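Local coordinates for RabGAP/TBC protein (Chlamydomonas reinhardtii, PDB 4P17) that probably acts as a GTPase-activating protein for Rab GTPases in the flagellum, through an all-helical TBC domain, at residues R248-S252 and R299-M303; R136-Y141 and E169-F173. One frame throughout, in Å; residues are numbered along the deposited sequence.

Contact 1 of 2, residues R248-S252 and R299-M303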
loop_
_atom_site.group_PDB
_atom_site.type_symbol
_atom_site.label_atom_id
_atom_site.label_comp_id
_atom_site.label_asym_id
_atom_site.label_seq_id
_atom_site.Cartn_x
_atom_site.Cartn_y
_atom_site.Cartn_z
ATOM N N ARG A 248 -6.228 -1.498 -3.074
ATOM C CA ARG A 248 -7.292 -2.061 -2.260
ATOM C C ARG A 248 -6.822 -2.356 -0.845
ATOM O O ARG A 248 -7.573 -2.171 0.139
ATOM C CB ARG A 248 -7.832 -3.334 -2.894
ATOM C CG ARG A 248 -8.720 -3.083 -4.084
ATOM C CD ARG A 248 -10.108 -2.608 -3.668
ATOM N NE ARG A 248 -10.774 -3.551 -2.773
ATOM C CZ ARG A 248 -11.406 -4.650 -3.193
ATOM N NH1 ARG A 248 -11.488 -4.923 -4.498
ATOM N NH2 ARG A 248 -11.977 -5.456 -2.315
ATOM N N THR A 249 -5.584 -2.797 -0.705
ATOM C CA THR A 249 -5.022 -2.950 0.644
ATOM C C THR A 249 -4.966 -1.576 1.339
ATOM O O THR A 249 -5.258 -1.433 2.543
ATOM C CB THR A 249 -3.614 -3.606 0.665
ATOM O OG1 THR A 249 -2.598 -2.682 0.273
ATOM C CG2 THR A 249 -3.541 -4.852 -0.217
ATOM N N TRP A 250 -4.628 -0.563 0.566
ATOM C CA TRP A 250 -4.494 0.787 1.112
ATOM C C TRP A 250 -5.846 1.375 1.495
ATOM O O TRP A 250 -5.972 2.076 2.533
ATOM C CB TRP A 250 -3.785 1.680 0.091
ATOM C CG TRP A 250 -2.274 1.425 -0.027
ATOM C CD1 TRP A 250 -1.551 0.330 0.475
ATOM C CD2 TRP A 250 -1.314 2.277 -0.669
ATOM N NE1 TRP A 250 -0.208 0.494 0.175
ATOM C CE2 TRP A 250 -0.043 1.665 -0.537
ATOM C CE3 TRP A 250 -1.405 3.515 -1.339
ATOM C CZ2 TRP A 250 1.134 2.244 -1.060
ATOM C CZ3 TRP A 250 -0.219 4.084 -1.864
ATOM C CH2 TRP A 250 1.023 3.447 -1.707
ATOM N N ASP A 251 -6.867 1.097 0.685
ATOM C CA ASP A 251 -8.253 1.474 1.049
ATOM C C ASP A 251 -8.537 1.105 2.500
ATOM O O ASP A 251 -8.925 1.924 3.307
ATOM C CB ASP A 251 -9.314 0.796 0.177
ATOM C CG ASP A 251 -9.311 1.283 -1.281
ATOM O OD1 ASP A 251 -8.763 2.360 -1.537
ATOM O OD2 ASP A 251 -9.890 0.582 -2.159
ATOM N N SER A 252 -8.349 -0.159 2.834
ATOM C CA SER A 252 -8.635 -0.593 4.201
ATOM C C SER A 252 -7.570 -0.177 5.223
ATOM O O SER A 252 -7.899 0.058 6.387
ATOM C CB SER A 252 -8.840 -2.095 4.222
ATOM O OG SER A 252 -10.110 -2.377 3.611
ATOM N N ARG A 299 -7.796 -8.743 -7.037
ATOM C CA ARG A 299 -7.841 -7.928 -5.835
ATOM C C ARG A 299 -9.119 -8.156 -4.999
ATOM O O ARG A 299 -9.112 -8.017 -3.781
ATOM C CB ARG A 299 -7.685 -6.439 -6.201
ATOM C CG ARG A 299 -8.691 -5.883 -7.170
ATOM C CD ARG A 299 -8.241 -4.551 -7.679
ATOM N NE ARG A 299 -9.286 -3.894 -8.461
ATOM C CZ ARG A 299 -9.391 -3.971 -9.778
ATOM N NH1 ARG A 299 -8.529 -4.689 -10.490
ATOM N NH2 ARG A 299 -10.361 -3.321 -10.385
ATOM N N ASP A 300 -10.200 -8.579 -5.648
ATOM C CA ASP A 300 -11.415 -8.886 -4.926
ATOM C C ASP A 300 -11.201 -10.091 -4.008
ATOM O O ASP A 300 -11.554 -10.078 -2.815
ATOM C CB ASP A 300 -12.580 -9.195 -5.875
ATOM C CG ASP A 300 -13.183 -7.971 -6.542
ATOM O OD1 ASP A 300 -13.014 -6.823 -6.061
ATOM O OD2 ASP A 300 -13.908 -8.193 -7.540
ATOM N N VAL A 301 -10.618 -11.143 -4.570
ATOM C CA VAL A 301 -10.386 -12.357 -3.806
ATOM C C VAL A 301 -9.336 -12.120 -2.728
ATOM O O VAL A 301 -9.438 -12.682 -1.618
ATOM C CB VAL A 301 -9.971 -13.485 -4.728
ATOM C CG1 VAL A 301 -9.523 -14.714 -3.934
ATOM C CG2 VAL A 301 -11.130 -13.792 -5.665
ATOM N N LEU A 302 -8.332 -11.305 -3.019
ATOM C CA LEU A 302 -7.340 -11.017 -1.975
ATOM C C LEU A 302 -8.014 -10.409 -0.753
ATOM O O LEU A 302 -7.731 -10.801 0.389
ATOM C CB LEU A 302 -6.236 -10.065 -2.466
ATOM C CG LEU A 302 -5.162 -9.796 -1.388
ATOM C CD1 LEU A 302 -4.438 -11.081 -0.945
ATOM C CD2 LEU A 302 -4.145 -8.778 -1.916
ATOM N N MET A 303 -8.839 -9.390 -0.943
ATOM C CA MET A 303 -9.374 -8.705 0.235
ATOM C C MET A 303 -10.440 -9.574 0.917
ATOM O O MET A 303 -10.533 -9.641 2.142
ATOM C CB MET A 303 -9.951 -7.356 -0.130
ATOM C CG MET A 303 -8.927 -6.401 -0.720
ATOM S SD MET A 303 -7.406 -6.309 0.244
ATOM C CE MET A 303 -7.874 -5.494 1.780
HETATM O O HOH W 1 -11.473 -2.943 -6.809
HETATM O O HOH W 2 -13.246 -8.170 -2.122
#
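NH1 of Arg-248 is gripped twice: by OD1 of Asp-300 in a salt bridge of 2.9 Å, and by a water that accepts from it at 3.0 Å. The carboxylate oxygen lies close to the guanidinium plane and is met nearly along its C-O axis, with the two flat groups turned 53° apart; OD2 of Asp-300 is held by Asn-36. The same water also takes the N-H of Arg-299 NE, whose own guanidinium is paired through NH2 with Asp-34, so it sits between two like charges and probably eases their nearness. NH2 of Arg-248 binds the backbone oxygen of Arg-65 and a second water, which donates to the carbonyl O of Asp-300. Within the all-helical TBC fold, this cluster, its Arg-248 buried and Asp-300 partly exposed, joins helix 243-256 to the C-terminal helix 299-306, whose segments 248-252 and 299-303 cross at -40°. Bends at chi2 (-76°) and chi3 fold the Arg-248 chain over the start of that helix, where one guanidinium face is covered by Met-303 CG, 3.9 Å from CZ. A leucine in place of Arg-248 would probably leave the OD1 atom of Asp-300 without its cationic mate and the carbonyl of Arg-65 without this donor. Farther along, the bent thioether of Met-303 carries CE to 4.0 Å from CA of Thr-249, while CG2 of Thr-249 reaches Leu-302 CD2 at 4.3 Å.

Contact 2 of 2, residues R136-Y141 and E169-F173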
loop_
_atom_site.group_PDB
_atom_site.type_symbol
_atom_site.label_atom_id
_atom_site.label_comp_id
_atom_site.label_asym_id
_atom_site.label_seq_id
_atom_site.Cartn_x
_atom_site.Cartn_y
_atom_site.Cartn_z
ATOM N N ARG A 136 10.453 15.993 -4.203
ATOM C CA ARG A 136 9.945 17.110 -3.411
ATOM C C ARG A 136 9.167 16.619 -2.197
ATOM O O ARG A 136 9.416 17.034 -1.077
ATOM C CB ARG A 136 9.069 18.020 -4.269
ATOM C CG ARG A 136 9.871 19.025 -5.070
ATOM C CD ARG A 136 8.985 20.135 -5.661
ATOM N NE ARG A 136 7.964 19.601 -6.545
ATOM C CZ ARG A 136 8.128 19.413 -7.850
ATOM N NH1 ARG A 136 9.277 19.707 -8.444
ATOM N NH2 ARG A 136 7.139 18.922 -8.571
ATOM N N VAL A 137 8.276 15.659 -2.406
ATOM C CA VAL A 137 7.474 15.169 -1.285
ATOM C C VAL A 137 8.351 14.538 -0.219
ATOM O O VAL A 137 8.170 14.775 0.988
ATOM C CB VAL A 137 6.442 14.159 -1.772
ATOM C CG1 VAL A 137 5.724 13.475 -0.587
ATOM C CG2 VAL A 137 5.462 14.855 -2.671
ATOM N N LEU A 138 9.317 13.733 -0.657
ATOM C CA LEU A 138 10.111 12.977 0.292
ATOM C C LEU A 138 11.071 13.893 0.995
ATOM O O LEU A 138 11.246 13.794 2.194
ATOM C CB LEU A 138 10.867 11.853 -0.374
ATOM C CG LEU A 138 9.993 10.676 -0.825
ATOM C CD1 LEU A 138 10.674 9.846 -1.910
ATOM C CD2 LEU A 138 9.694 9.787 0.345
ATOM N N GLN A 139 11.655 14.833 0.267
ATOM C CA GLN A 139 12.596 15.740 0.909
ATOM C C GLN A 139 11.824 16.618 1.938
ATOM O O GLN A 139 12.295 16.854 3.055
ATOM C CB GLN A 139 13.328 16.579 -0.153
ATOM C CG GLN A 139 12.562 17.815 -0.623
ATOM C CD GLN A 139 13.171 18.474 -1.854
ATOM O OE1 GLN A 139 13.865 17.828 -2.655
ATOM N NE2 GLN A 139 12.909 19.767 -2.012
ATOM N N ALA A 140 10.620 17.041 1.565
ATOM C CA ALA A 140 9.736 17.798 2.443
ATOM C C ALA A 140 9.439 17.000 3.701
ATOM O O ALA A 140 9.530 17.510 4.824
ATOM C CB ALA A 140 8.437 18.151 1.727
ATOM N N TYR A 141 9.075 15.733 3.528
ATOM C CA TYR A 141 8.698 14.957 4.690
ATOM C C TYR A 141 9.910 14.744 5.616
ATOM O O TYR A 141 9.767 14.771 6.845
ATOM C CB TYR A 141 8.086 13.602 4.293
ATOM C CG TYR A 141 7.424 13.019 5.504
ATOM C CD1 TYR A 141 6.210 13.512 5.947
ATOM C CD2 TYR A 141 8.056 12.036 6.256
ATOM C CE1 TYR A 141 5.632 13.013 7.105
ATOM C CE2 TYR A 141 7.481 11.546 7.423
ATOM C CZ TYR A 141 6.284 12.042 7.825
ATOM O OH TYR A 141 5.718 11.568 8.980
ATOM N N GLU A 169 0.914 16.520 -5.039
ATOM C CA GLU A 169 2.060 16.335 -4.158
ATOM C C GLU A 169 1.750 16.684 -2.712
ATOM O O GLU A 169 2.218 16.010 -1.803
ATOM C CB GLU A 169 3.240 17.181 -4.626
ATOM C CG GLU A 169 3.555 17.029 -6.084
ATOM C CD GLU A 169 4.537 18.058 -6.550
ATOM O OE1 GLU A 169 5.245 18.635 -5.684
ATOM O OE2 GLU A 169 4.594 18.282 -7.775
ATOM N N GLU A 170 1.007 17.768 -2.487
ATOM C CA GLU A 170 0.712 18.141 -1.120
ATOM C C GLU A 170 -0.199 17.090 -0.489
ATOM O O GLU A 170 -0.049 16.748 0.690
ATOM C CB GLU A 170 0.066 19.532 -1.031
ATOM C CG GLU A 170 -0.386 19.843 0.373
ATOM C CD GLU A 170 -0.666 21.309 0.633
ATOM O OE1 GLU A 170 -0.667 22.102 -0.321
ATOM O OE2 GLU A 170 -0.914 21.662 1.799
ATOM N N ALA A 171 -1.125 16.546 -1.269
ATOM C CA ALA A 171 -1.972 15.466 -0.749
ATOM C C ALA A 171 -1.115 14.263 -0.332
ATOM O O ALA A 171 -1.307 13.649 0.710
ATOM C CB ALA A 171 -2.989 15.052 -1.786
ATOM N N ALA A 172 -0.199 13.918 -1.189
ATOM C CA ALA A 172 0.686 12.792 -0.925
ATOM C C ALA A 172 1.517 13.042 0.324
ATOM O O ALA A 172 1.676 12.162 1.158
ATOM C CB ALA A 172 1.552 12.538 -2.144
ATOM N N PHE A 173 2.008 14.272 0.491
ATOM C CA PHE A 173 2.716 14.647 1.697
ATOM C C PHE A 173 1.869 14.471 2.979
ATOM O O PHE A 173 2.321 13.924 3.965
ATOM C CB PHE A 173 3.189 16.102 1.576
ATOM C CG PHE A 173 3.791 16.640 2.839
ATOM C CD1 PHE A 173 5.150 16.478 3.103
ATOM C CD2 PHE A 173 3.002 17.348 3.738
ATOM C CE1 PHE A 173 5.711 16.992 4.254
ATOM C CE2 PHE A 173 3.542 17.844 4.922
ATOM C CZ PHE A 173 4.891 17.690 5.169
#
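Within the TBC domain, helices 128-144 and 169-183 pack against each other, their segments 136-141 and 169-173 crossing at -41°, and the start of the second helix illustrates how a helix pair can combine an ionic clasp with an apolar seam. At one end Arg-136 holds Glu-169 side-on with two nitrogens, one to each carboxylate oxygen: NE to OE1 at 3.0 Å and NH2 to OE2 at 2.7 Å. Both bonds are nearly straight and come from the syn sides of the oxygens, though tilted well out of the carboxylate plane. The acceptors lie in the guanidinium plane, yet the carboxylate is tilted 29° from it, and the paired grip restrains both groups from turning. A turn at chi3 (-60°) in the arginine chain brings NE round to the glutamate. Next along the seam comes Val-137, whose branches divide the work: CG2 rests 3.8 Å from CB of Glu-169, while CG1 lies 4.0 Å from the backbone N of Phe-173. The phenylalanine ring then reaches between the helices with its CE1 edge leading, 3.6 Å from CA of Tyr-141 and 3.9 Å from CB of Ala-140. The two aromatic rings form an offset edge-to-face pair, the tyrosine edge toward the phenylalanine face, with centroids 5.9 Å apart. The hydroxyl of Tyr-141 bonds to Glu-181, farther along helix 169-183. Around this seam, Tyr-95 of helix 94-102 touches Val-137, Ala-140, Glu-169 and Phe-173, and helix 153-164 packs on Val-137 through Val-158 and on Tyr-141 through Met-154.

Contacts 1 and 2 join different helix pairs, lie on opposite sides of the chain's centre and have centres about 25 Å apart. Their backbones cross at almost the same angle, yet the axes at 136-141/169-173 run closer, 9.5 against 10.7 Å, where valine and alanine lie along the interface. Contact 1, nearer the middle of the molecule, places its buried arginine in a polar network with water, a backbone carbonyl and a partly exposed aspartate. Contact 2 separates its chemistry: the ion pair occupies a partly exposed end, while aromatic and aliphatic groups fill the buried remainder. A bent methionine supplies most of the apolar contact in the former, a phenylalanine in the latter.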